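Long-range contacts in hemin ABC transporter, periplasmic hemin-binding protein HutB (Vibrio cholerae, PDB 5KHL), which probably binds hemin in the periplasm and delivers it to an ABC transporter of the inner membrane for heme uptake: residues V40-T45 / L54-Y59; E66-L71 / Q89-S94. All blocks are in the same frame, centred on the assembly; numbering follows the deposited sequence.

Interaction 1: V40-T45 / L54-Y59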
loop_
_atom_site.group_PDB
_atom_site.type_symbol
_atom_site.label_atom_id
_atom_site.label_comp_id
_atom_site.label_asym_id
_atom_site.label_seq_id
_atom_site.Cartn_x
_atom_site.Cartn_y
_atom_site.Cartn_z
ATOM N N VAL A 40 -18.006 7.004 -9.382
ATOM C CA VAL A 40 -18.617 6.508 -10.611
ATOM C C VAL A 40 -17.748 5.432 -11.235
ATOM O O VAL A 40 -18.204 4.685 -12.075
ATOM C CB VAL A 40 -18.839 7.623 -11.650
ATOM C CG1 VAL A 40 -19.816 8.640 -11.114
ATOM C CG2 VAL A 40 -17.513 8.276 -12.035
ATOM N N ALA A 41 -16.493 5.355 -10.806
ATOM C CA ALA A 41 -15.553 4.378 -11.347
ATOM C C ALA A 41 -14.287 4.339 -10.505
ATOM O O ALA A 41 -13.933 5.308 -9.868
ATOM C CB ALA A 41 -15.216 4.714 -12.792
ATOM N N VAL A 42 -13.598 3.209 -10.538
ATOM C CA VAL A 42 -12.377 2.999 -9.777
ATOM C C VAL A 42 -11.343 2.367 -10.696
ATOM O O VAL A 42 -11.657 2.000 -11.815
ATOM C CB VAL A 42 -12.606 2.090 -8.546
ATOM C CG1 VAL A 42 -13.801 2.564 -7.761
ATOM C CG2 VAL A 42 -12.814 0.639 -8.963
ATOM N N ASP A 43 -10.110 2.235 -10.226
ATOM C CA ASP A 43 -9.057 1.658 -11.049
ATOM C C ASP A 43 -8.978 0.159 -10.774
ATOM O O ASP A 43 -9.694 -0.332 -9.917
ATOM C CB ASP A 43 -7.722 2.334 -10.755
ATOM C CG ASP A 43 -7.188 1.953 -9.393
ATOM O OD1 ASP A 43 -7.808 2.345 -8.391
ATOM O OD2 ASP A 43 -6.169 1.249 -9.320
ATOM N N VAL A 44 -8.112 -0.565 -11.478
ATOM C CA VAL A 44 -8.020 -2.015 -11.296
ATOM C C VAL A 44 -7.603 -2.423 -9.879
ATOM O O VAL A 44 -8.078 -3.447 -9.371
ATOM C CB VAL A 44 -7.030 -2.661 -12.288
ATOM C CG1 VAL A 44 -7.575 -2.582 -13.710
ATOM C CG2 VAL A 44 -5.659 -2.001 -12.186
ATOM N N THR A 45 -6.727 -1.628 -9.250
ATOM C CA THR A 45 -6.195 -1.947 -7.911
ATOM C C THR A 45 -7.173 -1.633 -6.777
ATOM O O THR A 45 -6.942 -2.027 -5.639
ATOM C CB THR A 45 -4.845 -1.188 -7.585
ATOM O OG1 THR A 45 -5.083 0.213 -7.363
ATOM C CG2 THR A 45 -3.835 -1.343 -8.687
ATOM N N LEU A 54 -19.507 -0.742 -9.964
ATOM C CA LEU A 54 -18.656 0.333 -10.464
ATOM C C LEU A 54 -17.808 -0.158 -11.633
ATOM O O LEU A 54 -17.226 -1.221 -11.572
ATOM C CB LEU A 54 -17.766 0.892 -9.359
ATOM C CG LEU A 54 -18.416 1.804 -8.308
ATOM C CD1 LEU A 54 -17.456 2.038 -7.147
ATOM C CD2 LEU A 54 -18.828 3.141 -8.916
ATOM N N PRO A 55 -17.760 0.613 -12.718
ATOM C CA PRO A 55 -16.848 0.278 -13.811
ATOM C C PRO A 55 -15.394 0.486 -13.399
ATOM O O PRO A 55 -15.102 1.326 -12.513
ATOM C CB PRO A 55 -17.250 1.254 -14.916
ATOM C CG PRO A 55 -17.844 2.400 -14.210
ATOM C CD PRO A 55 -18.535 1.836 -13.002
ATOM N N THR A 56 -14.503 -0.293 -14.012
ATOM C CA THR A 56 -13.083 -0.099 -13.804
ATOM C C THR A 56 -12.594 0.793 -14.907
ATOM O O THR A 56 -13.329 1.140 -15.818
ATOM C CB THR A 56 -12.270 -1.398 -13.783
ATOM O OG1 THR A 56 -12.654 -2.249 -14.869
ATOM C CG2 THR A 56 -12.491 -2.114 -12.471
ATOM N N VAL A 57 -11.337 1.153 -14.827
ATOM C CA VAL A 57 -10.871 2.286 -15.568
ATOM C C VAL A 57 -9.455 1.909 -15.971
ATOM O O VAL A 57 -8.768 2.617 -16.701
ATOM C CB VAL A 57 -11.049 3.559 -14.684
ATOM C CG1 VAL A 57 -9.820 4.436 -14.622
ATOM C CG2 VAL A 57 -12.322 4.322 -15.073
ATOM N N GLY A 58 -9.081 0.707 -15.547
ATOM C CA GLY A 58 -7.827 0.121 -15.942
ATOM C C GLY A 58 -6.726 0.559 -14.994
ATOM O O GLY A 58 -6.947 0.767 -13.804
ATOM N N TYR A 59 -5.532 0.692 -15.541
ATOM C CA TYR A 59 -4.343 1.018 -14.774
ATOM C C TYR A 59 -4.091 2.515 -14.857
ATOM O O TYR A 59 -4.094 3.085 -15.950
ATOM C CB TYR A 59 -3.143 0.221 -15.292
ATOM C CG TYR A 59 -3.247 -1.256 -14.978
ATOM C CD1 TYR A 59 -2.282 -1.895 -14.209
ATOM C CD2 TYR A 59 -4.318 -2.013 -15.440
ATOM C CE1 TYR A 59 -2.379 -3.245 -13.919
ATOM C CE2 TYR A 59 -4.424 -3.349 -15.150
ATOM C CZ TYR A 59 -3.453 -3.964 -14.391
ATOM O OH TYR A 59 -3.560 -5.305 -14.104
#

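Interaction 2: E66-L71 / Q89-S94. With SO4 (sulfate ion), chain B.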
loop_
_atom_site.group_PDB
_atom_site.type_symbol
_atom_site.label_atom_id
_atom_site.label_comp_id
_atom_site.label_asym_id
_atom_site.label_seq_id
_atom_site.Cartn_x
_atom_site.Cartn_y
_atom_site.Cartn_z
ATOM N N GLU A 66 -11.052 9.291 -23.607
ATOM C CA GLU A 66 -12.435 9.147 -24.049
ATOM C C GLU A 66 -13.210 8.196 -23.144
ATOM O O GLU A 66 -14.370 8.449 -22.836
ATOM C CB GLU A 66 -12.502 8.668 -25.503
ATOM C CG GLU A 66 -11.985 9.689 -26.480
ATOM C CD GLU A 66 -12.797 10.971 -26.451
ATOM O OE1 GLU A 66 -12.190 12.059 -26.581
ATOM O OE2 GLU A 66 -14.041 10.887 -26.303
ATOM N N GLY A 67 -12.569 7.116 -22.712
ATOM C CA GLY A 67 -13.228 6.149 -21.854
ATOM C C GLY A 67 -13.696 6.789 -20.561
ATOM O O GLY A 67 -14.770 6.489 -20.044
ATOM N N LEU A 68 -12.873 7.683 -20.032
ATOM C CA LEU A 68 -13.212 8.400 -18.809
ATOM C C LEU A 68 -14.308 9.427 -19.061
ATOM O O LEU A 68 -15.201 9.619 -18.234
ATOM C CB LEU A 68 -11.972 9.081 -18.244
ATOM C CG LEU A 68 -11.047 8.037 -17.627
ATOM C CD1 LEU A 68 -9.706 8.631 -17.243
ATOM C CD2 LEU A 68 -11.728 7.439 -16.418
ATOM N N LEU A 69 -14.234 10.075 -20.221
ATOM C CA LEU A 69 -15.155 11.148 -20.552
ATOM C C LEU A 69 -16.593 10.661 -20.655
ATOM O O LEU A 69 -17.519 11.401 -20.332
ATOM C CB LEU A 69 -14.731 11.825 -21.858
ATOM C CG LEU A 69 -13.725 12.964 -21.689
ATOM C CD1 LEU A 69 -13.020 13.277 -23.003
ATOM C CD2 LEU A 69 -14.443 14.187 -21.151
ATOM N N THR A 70 -16.784 9.415 -21.081
ATOM C CA THR A 70 -18.141 8.867 -21.211
ATOM C C THR A 70 -18.815 8.708 -19.847
ATOM O O THR A 70 -20.035 8.549 -19.768
ATOM C CB THR A 70 -18.147 7.506 -21.923
ATOM O OG1 THR A 70 -17.513 6.532 -21.085
ATOM C CG2 THR A 70 -17.400 7.590 -23.227
ATOM N N LEU A 71 -18.015 8.737 -18.783
ATOM C CA LEU A 71 -18.528 8.654 -17.418
ATOM C C LEU A 71 -19.008 9.990 -16.884
ATOM O O LEU A 71 -19.503 10.056 -15.766
ATOM C CB LEU A 71 -17.461 8.123 -16.471
ATOM C CG LEU A 71 -17.054 6.675 -16.649
ATOM C CD1 LEU A 71 -15.825 6.421 -15.801
ATOM C CD2 LEU A 71 -18.211 5.770 -16.243
ATOM N N GLN A 89 -4.658 16.063 -19.797
ATOM C CA GLN A 89 -4.974 17.390 -20.349
ATOM C C GLN A 89 -6.367 17.394 -20.971
ATOM O O GLN A 89 -7.131 18.334 -20.769
ATOM C CB GLN A 89 -3.937 17.855 -21.392
ATOM C CG GLN A 89 -3.120 16.749 -22.031
ATOM C CD GLN A 89 -2.464 17.136 -23.361
ATOM O OE1 GLN A 89 -3.149 17.475 -24.336
ATOM N NE2 GLN A 89 -1.132 17.056 -23.411
ATOM N N GLN A 90 -6.691 16.339 -21.711
ATOM C CA GLN A 90 -8.012 16.188 -22.322
ATOM C C GLN A 90 -9.150 16.234 -21.295
ATOM O O GLN A 90 -10.256 16.681 -21.589
ATOM C CB GLN A 90 -8.077 14.877 -23.113
ATOM C CG GLN A 90 -7.085 14.793 -24.261
ATOM C CD GLN A 90 -7.309 13.584 -25.156
ATOM O OE1 GLN A 90 -8.437 13.311 -25.593
ATOM N NE2 GLN A 90 -6.233 12.849 -25.434
ATOM N N LEU A 91 -8.877 15.771 -20.086
ATOM C CA LEU A 91 -9.867 15.835 -19.025
ATOM C C LEU A 91 -9.965 17.247 -18.465
ATOM O O LEU A 91 -11.058 17.804 -18.347
ATOM C CB LEU A 91 -9.512 14.844 -17.927
ATOM C CG LEU A 91 -9.438 13.400 -18.402
ATOM C CD1 LEU A 91 -8.873 12.530 -17.282
ATOM C CD2 LEU A 91 -10.814 12.910 -18.838
ATOM N N ARG A 92 -8.810 17.811 -18.119
ATOM C CA ARG A 92 -8.703 19.195 -17.677
ATOM C C ARG A 92 -9.344 20.153 -18.673
ATOM O O ARG A 92 -10.231 20.911 -18.308
ATOM C CB ARG A 92 -7.236 19.587 -17.471
ATOM C CG ARG A 92 -6.592 19.042 -16.209
ATOM C CD ARG A 92 -5.090 19.291 -16.192
ATOM N NE ARG A 92 -4.457 18.709 -15.015
ATOM C CZ ARG A 92 -3.313 18.027 -15.035
ATOM N NH1 ARG A 92 -2.678 17.846 -16.189
ATOM N NH2 ARG A 92 -2.810 17.527 -13.903
ATOM N N SER A 93 -8.891 20.118 -19.927
ATOM C CA SER A 93 -9.410 21.014 -20.966
ATOM C C SER A 93 -10.918 20.869 -21.130
ATOM O O SER A 93 -11.588 21.784 -21.598
ATOM C CB SER A 93 -8.723 20.754 -22.311
ATOM O OG SER A 93 -7.358 21.133 -22.281
ATOM N N SER A 94 -11.446 19.715 -20.732
ATOM C CA SER A 94 -12.880 19.471 -20.780
ATOM C C SER A 94 -13.582 19.805 -19.472
ATOM O O SER A 94 -14.793 19.639 -19.366
ATOM C CB SER A 94 -13.165 18.017 -21.113
ATOM O OG SER A 94 -13.696 17.374 -19.969
HETATM S S SO4 B . -9.363 6.850 -25.782
HETATM O O1 SO4 B . -9.174 8.287 -25.620
HETATM O O2 SO4 B . -8.147 6.143 -25.402
HETATM O O3 SO4 B . -10.444 6.371 -24.926
HETATM O O4 SO4 B . -9.669 6.579 -27.186
#

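Interaction 1: V40-T45 / L54-Y59
Two backbone hydrogen bonds join Val40-Thr45 to Leu54-Tyr59, both donated by Val40-Thr45. Val42 N reaches Pro55 O at 3.1 Å. Two residues on, Val44 N meets Gly58 O at 2.9 Å. Between these bonds Thr56 CA approaches Val42 O at 3.2 Å, a CA-H...O contact. Asp43 shapes the end of its own segment: with chi1 at 71° its carboxylate folds back over the chain, and OD2 accepts from Thr45 N in an Asx turn, while OD1 bonds to Ser46.

Apolar contacts flank this backbone pairing. CG2 of Val44 sits over the centre of the Tyr59 ring, 3.5 Å from its centroid, a CH-pi contact on one face. Ala41 CB touches both CG of Pro55 and CG2 of Val57, the latter 3.7 Å away. Val42 and Leu54 side chains cross at about a right angle, CG1 of the one against CD1 of the other, and Leu54 CD2 lies on the Val40 carbonyl carbon. Strand 39-42, outermost in the four-stranded parallel sheet of this chain, is bonded to strand 19-21 through the backbones of Val40 and Ala41, and Leu54-Tyr59 pairs along it. The loop between strand 39-42 and helix 65-69 thus lines the edge strand of the parallel sheet, in a protein of the periplasmic binding protein family.

Interaction 2: E66-L71 / Q89-S94
Apolar contacts between Leu68, Leu69 and Leu91 join helix 65-69 to helix 85-93. The two methyl branches of Leu91 divide the work: CD1 meets CD1 of Leu68 at 4.0 Å, whereas CD2 lies against Leu68 CB and against CG of Leu69, 4.1 Å from the latter. Leu68 and Leu91 cross at about a right angle; Leu69 and Leu91 instead slide past each other in opposite directions. The buried Leu68 and Leu91 also reach the sheet, resting on Val20 and Val98.

At the C-terminal end of helix 85-93, polar and apolar groups mix. Leu69 CD2 approaches Ser94 OG at 3.5 Å, a van der Waals contact. That hydroxyl is turned back to its own helix, where it donates to Leu91 O at 3.1 Å. Ser94 thus offers Leu69 a side chain whose hydroxyl proton is already engaged.

Toward the other end of the interface the carboxylate of Glu66 and the amide of Gln90 come near each other, without a hydrogen bond, through their OE1 atoms, 4.1 Å apart. The planes of the two groups are turned 41° against each other, while Gln90 NE2 is hydrogen-bonded to Thr86 O of its own helix.

A sulfate, probably from the crystallisation liquor, is held by backbone amides near the start of helix 65-69. Glu66 N donates to sulfate O1 at 2.9 Å in a nearly straight bond. Gly67 N donates to sulfate O3 at 3.2 Å. The bend of the Glu66 chain at chi2 (-62°) carries its carboxylate away from this anion.

No hydrogen bond crosses between the helices, so their mutual attraction rests on leucine contacts, while Ser94 OG and Gln90 NE2 at the margins are each bonded to a carbonyl of helix 85-93.

Interactions 1 and 2 follow one another along the chain, their centres 15 Å apart, and share an apolar layer. Val57 CG2 of interaction 1 packs on Leu68 CD2 of interaction 2 at 3.4 Å, and Ala41 CB touches Leu71 CD1 at 3.5 Å. Pro55 meets the other methyl of Leu71, CG to CD2 at 4.0 Å. Leu68 and Leu71 therefore tie helix 65-69 and the residues that follow it to the loop beside strand 39-42, while Leu68 also reaches helix 85-93. The sulfate, at Glu66 N and Gly67 N, belongs to interaction 2 alone. Val20 of strand 19-21 is common to both contacts, touching Val57, Leu68 and Leu71.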